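Local atomic coordinates of phospholyase (Arthrobacter aurescens, PDB entry 5G4I), a protein that is a pyridoxal-phosphate-dependent phospholyase of the class III aminotransferase family, probably releasing phosphate from phosphoethanolamine by elimination. Residues Ile373-Gly378 with Pro384-Ile389; Val399-Val404 with Asn409-Arg414. All blocks are in the same frame, centred on the assembly; numbering follows the deposited sequence.

The two contacts follow each other along the chain, with centres about 14 Å apart. Interaction 1 packs the loop after strand 368-373 onto the start of helix 384-396; that helix then leads into strand 399-404, the first strand of interaction 2. They meet directly where Ile373 N lies 2.8 Å from Asn409 O, a probable hydrogen bond from the end of strand 368-373 to the residue just ahead of strand 410-413, and where Thr387 CG2 rests 3.8 Å from Leu411 CD1. The two differ in their relation to the active site. Interaction 1 is remote from it, whereas interaction 2 carries Lys412, whose side chain comes about 8 Å from the bound pyridoxal phosphate, and Arg414, which holds a phosphate ion.

Interaction 1: residues Ile373-Gly378 with Pro384-Ile389; sequences IIESDG and PALTKI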
loop_
_atom_site.group_PDB
_atom_site.type_symbol
_atom_site.label_atom_id
_atom_site.label_comp_id
_atom_site.label_asym_id
_atom_site.label_seq_id
_atom_site.Cartn_x
_atom_site.Cartn_y
_atom_site.Cartn_z
ATOM N N ILE A 373 23.899 -22.002 12.404
ATOM C CA ILE A 373 23.804 -23.229 13.279
ATOM C C ILE A 373 24.171 -24.449 12.393
ATOM O O ILE A 373 23.610 -24.644 11.285
ATOM C CB ILE A 373 22.417 -23.339 13.865
ATOM C CG1 ILE A 373 22.019 -22.084 14.696
ATOM C CG2 ILE A 373 22.208 -24.586 14.770
ATOM C CD1 ILE A 373 23.012 -21.646 15.770
ATOM N N ILE A 374 25.162 -25.232 12.900
ATOM C CA ILE A 374 25.796 -26.349 12.151
ATOM C C ILE A 374 25.859 -27.626 12.995
ATOM O O ILE A 374 25.678 -27.619 14.213
ATOM C CB ILE A 374 27.176 -25.950 11.669
ATOM C CG1 ILE A 374 28.086 -25.632 12.845
ATOM C CG2 ILE A 374 27.068 -24.813 10.622
ATOM C CD1 ILE A 374 29.552 -25.445 12.462
ATOM N N GLU A 375 26.013 -28.758 12.282
ATOM C CA GLU A 375 26.283 -30.043 12.977
ATOM C C GLU A 375 27.655 -29.957 13.596
ATOM O O GLU A 375 28.528 -29.280 13.049
ATOM C CB GLU A 375 26.187 -31.233 11.962
ATOM C CG GLU A 375 24.874 -31.417 11.224
ATOM C CD GLU A 375 23.680 -31.756 12.075
ATOM O OE1 GLU A 375 23.751 -32.024 13.316
ATOM O OE2 GLU A 375 22.579 -31.679 11.524
ATOM N N SER A 376 27.824 -30.691 14.725
ATOM C CA SER A 376 29.086 -30.680 15.438
ATOM C C SER A 376 29.824 -32.000 15.207
ATOM O O SER A 376 30.684 -32.336 15.995
ATOM C CB SER A 376 28.863 -30.503 16.924
ATOM O OG SER A 376 27.999 -31.509 17.397
ATOM N N ASP A 377 29.533 -32.673 14.093
ATOM C CA ASP A 377 30.117 -34.017 13.767
ATOM C C ASP A 377 31.375 -33.918 12.906
ATOM O O ASP A 377 31.918 -34.948 12.536
ATOM C CB ASP A 377 29.059 -34.928 13.117
ATOM C CG ASP A 377 28.560 -34.405 11.775
ATOM O OD1 ASP A 377 29.047 -33.353 11.291
ATOM O OD2 ASP A 377 27.693 -35.079 11.199
ATOM N N GLY A 378 31.885 -32.713 12.659
ATOM C CA GLY A 378 33.014 -32.496 11.768
ATOM C C GLY A 378 32.594 -32.106 10.363
ATOM O O GLY A 378 33.392 -31.519 9.676
ATOM N N PRO A 384 19.252 -27.139 10.118
ATOM C CA PRO A 384 17.944 -26.536 10.287
ATOM C C PRO A 384 17.147 -27.100 11.422
ATOM O O PRO A 384 16.454 -26.376 12.138
ATOM C CB PRO A 384 17.282 -26.683 8.913
ATOM C CG PRO A 384 18.070 -27.762 8.200
ATOM C CD PRO A 384 19.466 -27.598 8.706
ATOM N N ALA A 385 17.192 -28.437 11.636
ATOM C CA ALA A 385 16.381 -28.949 12.723
ATOM C C ALA A 385 16.857 -28.465 14.141
ATOM O O ALA A 385 16.035 -28.241 14.997
ATOM C CB ALA A 385 16.374 -30.528 12.729
ATOM N N LEU A 386 18.193 -28.340 14.317
ATOM C CA LEU A 386 18.764 -27.825 15.577
ATOM C C LEU A 386 18.370 -26.295 15.737
ATOM O O LEU A 386 18.073 -25.821 16.853
ATOM C CB LEU A 386 20.271 -27.944 15.644
ATOM C CG LEU A 386 20.909 -29.383 15.630
ATOM C CD1 LEU A 386 22.373 -29.423 15.825
ATOM C CD2 LEU A 386 20.180 -30.231 16.648
ATOM N N THR A 387 18.330 -25.613 14.613
ATOM C CA THR A 387 17.897 -24.169 14.628
ATOM C C THR A 387 16.491 -24.036 15.145
ATOM O O THR A 387 16.187 -23.173 15.965
ATOM C CB THR A 387 18.069 -23.525 13.179
ATOM O OG1 THR A 387 19.352 -23.793 12.663
ATOM C CG2 THR A 387 17.919 -22.001 13.223
ATOM N N LYS A 388 15.548 -24.901 14.687
ATOM C CA LYS A 388 14.176 -24.874 15.150
ATOM C C LYS A 388 14.058 -25.155 16.654
ATOM O O LYS A 388 13.281 -24.563 17.404
ATOM C CB LYS A 388 13.312 -25.856 14.300
ATOM C CG LYS A 388 11.918 -25.969 14.759
ATOM C CD LYS A 388 11.113 -24.763 14.527
ATOM C CE LYS A 388 9.593 -25.074 14.708
ATOM N NZ LYS A 388 8.913 -23.797 14.889
ATOM N N ILE A 389 14.834 -26.172 17.088
ATOM C CA ILE A 389 14.925 -26.519 18.550
ATOM C C ILE A 389 15.300 -25.271 19.391
ATOM O O ILE A 389 14.643 -24.955 20.415
ATOM C CB ILE A 389 15.930 -27.704 18.802
ATOM C CG1 ILE A 389 15.316 -29.009 18.283
ATOM C CG2 ILE A 389 16.290 -27.782 20.255
ATOM C CD1 ILE A 389 16.263 -30.216 18.294
#
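Ile373 and Glu375 meet Leu386 and Thr387 in a strand-loop-helix connection of the C-terminal part of this fold-type I enzyme: the chain leaves strand 368-373, loops out and returns as helix 384-396, whose first turn lies against the start of the loop. Leu386 can be followed outward from its root. Its CB packs on the CG2 methyl of Ile373 at 4.0 Å, a purely apolar touch. With CG anti to the carbonyl carbon (chi1 -64°), the chain reaches out beyond Ile373 toward the loop, and CD1 is the branch that does the touching at the far end. It sits 4.1 Å from Ile374 O and 3.9 Å from Glu375 OE1, so a methyl meets two oxygens without bonding to either. Glu375 gets its carboxylate there by a bend at chi2 (-64°), which folds the acid back beside the leucine. On the same helix turn, Thr387 approaches Ile373 by its hydroxyl: OG1 stands 3.3 Å from Ile373 CB and 3.6 Å from CG2, pressed on carbon. The polar need of that oxygen is met by the carbonyl of Ala383, one turn back, to which it is hydrogen-bonded. The hydroxyl is thus held back toward the residue that precedes the helix while its flank covers the buried isoleucine. Beyond the contact, Arg403 of strand 399-404 packs on Thr387, and Asn358 carries the loop through hydrogen bonds to Ile374. The last branch of Ile373 to join in is CG1, 3.8 Å from Thr387 OG1.

Interaction 2: residues Val399-Val404 with Asn409-Arg414; sequences VLISRV and NVLKMR. With PO4 (phosphate ion), chain D.
A phosphate-binding pocket near the cofactor is lined by Lys412, which packs on Val404 across the contact, and by Arg414. The ion, probably from the crystallisation liquor, sits at the edge of the Arg414 guanidinium, its phosphorus in plane. NH1 donates to PO4 O1 over 2.8 Å (159°), and NH2 to PO4 O2 over 3.0 Å (164°), a two-pronged grip. Lys412 NZ lies over one guanidinium face, toward its rim, and comes within 3.2 Å of PO4 O3; its chain bends at chi2 and again at chi3, the latter at -103°, to bring it there. Packing is tight on the way, with Lys412 CE 3.4 Å from Val404 CG1, shorter than a usual carbon-carbon contact. Tyr61, Gln254 and Arg90 of the second subunit also hydrogen-bond the ion, consistent with a place for the phosphate of the substrate. A leucine in place of Arg414 would probably leave the phosphate without this paired grip and Gln254 OE1 without the NH1 it accepts from.

Lys412 lies on an antiparallel beta hairpin within a mixed sheet, strand 399-404 running beside 410-413, and Arg414 follows just after the second strand. Ser402 and Lys412 form a hydrogen-bonded pair, Lys412 N reaching Ser402 O at 2.9 Å while the return bond is weak. Val404 and Val410 exchange two backbone bonds; between these pairs Arg403 and Leu411 are non-hydrogen-bonded, and Arg403 CA makes a C-H...O contact with Val410 O at 3.1 Å. Leu411 and Arg403 point to the face away from Lys412, where helix 384-396 covers them. At the break in strand 399-404, Ile401 splits its branches: CD1 crosses to Leu411 CG at 3.8 Å, whereas CG2 lies alongside Met413, 3.6 Å from its CG.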
loop_
_atom_site.group_PDB
_atom_site.type_symbol
_atom_site.label_atom_id
_atom_site.label_comp_id
_atom_site.label_asym_id
_atom_site.label_seq_id
_atom_site.Cartn_x
_atom_site.Cartn_y
_atom_site.Cartn_z
ATOM N N VAL A 399 12.084 -15.577 25.409
ATOM C CA VAL A 399 12.808 -14.698 24.392
ATOM C C VAL A 399 12.282 -15.033 23.003
ATOM O O VAL A 399 12.322 -16.180 22.571
ATOM C CB VAL A 399 14.359 -14.819 24.467
ATOM C CG1 VAL A 399 15.029 -13.761 23.542
ATOM C CG2 VAL A 399 14.855 -14.647 25.918
ATOM N N LEU A 400 11.875 -13.996 22.239
ATOM C CA LEU A 400 11.394 -14.171 20.858
ATOM C C LEU A 400 12.516 -13.909 19.841
ATOM O O LEU A 400 13.028 -12.793 19.786
ATOM C CB LEU A 400 10.185 -13.208 20.563
ATOM C CG LEU A 400 9.031 -13.294 21.541
ATOM C CD1 LEU A 400 7.972 -12.230 21.163
ATOM C CD2 LEU A 400 8.473 -14.699 21.607
ATOM N N ILE A 401 12.922 -14.907 19.077
ATOM C CA ILE A 401 13.857 -14.850 17.983
ATOM C C ILE A 401 13.322 -15.658 16.763
ATOM O O ILE A 401 12.282 -16.320 16.865
ATOM C CB ILE A 401 15.269 -15.305 18.413
ATOM C CG1 ILE A 401 15.287 -16.783 18.847
ATOM C CG2 ILE A 401 15.898 -14.361 19.447
ATOM C CD1 ILE A 401 16.666 -17.370 18.904
ATOM N N SER A 402 13.987 -15.572 15.669
ATOM C CA SER A 402 13.606 -16.299 14.453
ATOM C C SER A 402 14.851 -16.798 13.682
ATOM O O SER A 402 15.979 -16.899 14.181
ATOM C CB SER A 402 12.699 -15.454 13.560
ATOM O OG SER A 402 11.953 -16.328 12.667
ATOM N N ARG A 403 14.662 -17.144 12.391
ATOM C CA ARG A 403 15.771 -17.564 11.501
ATOM C C ARG A 403 15.612 -17.105 10.065
ATOM O O ARG A 403 14.470 -16.717 9.664
ATOM C CB ARG A 403 15.938 -19.088 11.504
ATOM C CG ARG A 403 14.671 -19.817 11.121
ATOM C CD ARG A 403 14.891 -21.341 10.938
ATOM N NE ARG A 403 13.622 -22.090 10.864
ATOM C CZ ARG A 403 13.564 -23.442 10.825
ATOM N NH1 ARG A 403 14.700 -24.210 10.774
ATOM N NH2 ARG A 403 12.377 -24.047 10.847
ATOM N N VAL A 404 16.702 -17.139 9.327
ATOM C CA VAL A 404 16.751 -16.759 7.925
ATOM C C VAL A 404 17.684 -17.686 7.171
ATOM O O VAL A 404 18.460 -18.444 7.763
ATOM C CB VAL A 404 17.263 -15.272 7.695
ATOM C CG1 VAL A 404 16.199 -14.291 7.988
ATOM C CG2 VAL A 404 18.527 -14.923 8.378
ATOM N N ASN A 409 19.014 -22.011 8.648
ATOM C CA ASN A 409 19.906 -22.245 9.797
ATOM C C ASN A 409 20.630 -21.034 10.361
ATOM O O ASN A 409 21.592 -21.195 11.108
ATOM C CB ASN A 409 20.928 -23.333 9.440
ATOM C CG ASN A 409 21.994 -22.828 8.508
ATOM O OD1 ASN A 409 21.656 -22.228 7.472
ATOM N ND2 ASN A 409 23.233 -23.038 8.797
ATOM N N VAL A 410 20.241 -19.801 9.937
ATOM C CA VAL A 410 20.880 -18.598 10.516
ATOM C C VAL A 410 19.931 -18.001 11.541
ATOM O O VAL A 410 18.845 -17.543 11.220
ATOM C CB VAL A 410 21.279 -17.590 9.447
ATOM C CG1 VAL A 410 21.921 -16.362 10.097
ATOM C CG2 VAL A 410 22.168 -18.196 8.381
ATOM N N LEU A 411 20.337 -18.105 12.816
ATOM C CA LEU A 411 19.530 -17.602 13.927
ATOM C C LEU A 411 19.607 -16.091 13.905
ATOM O O LEU A 411 20.716 -15.579 13.740
ATOM C CB LEU A 411 20.113 -18.320 15.228
ATOM C CG LEU A 411 19.268 -18.513 16.386
ATOM C CD1 LEU A 411 18.145 -19.512 16.118
ATOM C CD2 LEU A 411 20.104 -18.975 17.527
ATOM N N LYS A 412 18.436 -15.439 13.901
ATOM C CA LYS A 412 18.320 -14.007 13.641
ATOM C C LYS A 412 17.792 -13.254 14.833
ATOM O O LYS A 412 16.716 -13.609 15.371
ATOM C CB LYS A 412 17.351 -13.789 12.580
ATOM C CG LYS A 412 17.135 -12.355 12.182
ATOM C CD LYS A 412 15.690 -12.137 11.822
ATOM C CE LYS A 412 15.378 -12.061 10.370
ATOM N NZ LYS A 412 14.071 -11.421 10.128
ATOM N N MET A 413 18.464 -12.128 15.110
ATOM C CA MET A 413 18.061 -11.290 16.281
ATOM C C MET A 413 18.114 -9.841 15.901
ATOM O O MET A 413 19.145 -9.394 15.317
ATOM C CB MET A 413 19.037 -11.550 17.299
ATOM C CG MET A 413 18.801 -12.961 17.829
ATOM S SD MET A 413 20.048 -13.910 18.607
ATOM C CE MET A 413 21.752 -13.439 18.685
ATOM N N ARG A 414 16.985 -9.190 16.115
ATOM C CA ARG A 414 16.689 -7.896 15.473
ATOM C C ARG A 414 15.612 -7.278 16.326
ATOM O O ARG A 414 14.494 -7.121 15.905
ATOM C CB ARG A 414 16.249 -8.112 13.970
ATOM C CG ARG A 414 15.830 -6.818 13.169
ATOM C CD ARG A 414 14.965 -7.090 11.904
ATOM N NE ARG A 414 13.695 -7.650 12.393
ATOM C CZ ARG A 414 12.771 -8.213 11.585
ATOM N NH1 ARG A 414 12.820 -8.021 10.235
ATOM N NH2 ARG A 414 11.644 -8.740 12.026
HETATM P P PO4 D . 10.225 -10.044 8.742
HETATM O O1 PO4 D . 11.430 -9.432 8.324
HETATM O O2 PO4 D . 9.546 -9.431 9.965
HETATM O O3 PO4 D . 10.901 -11.206 9.462
HETATM O O4 PO4 D . 9.224 -10.503 7.714
#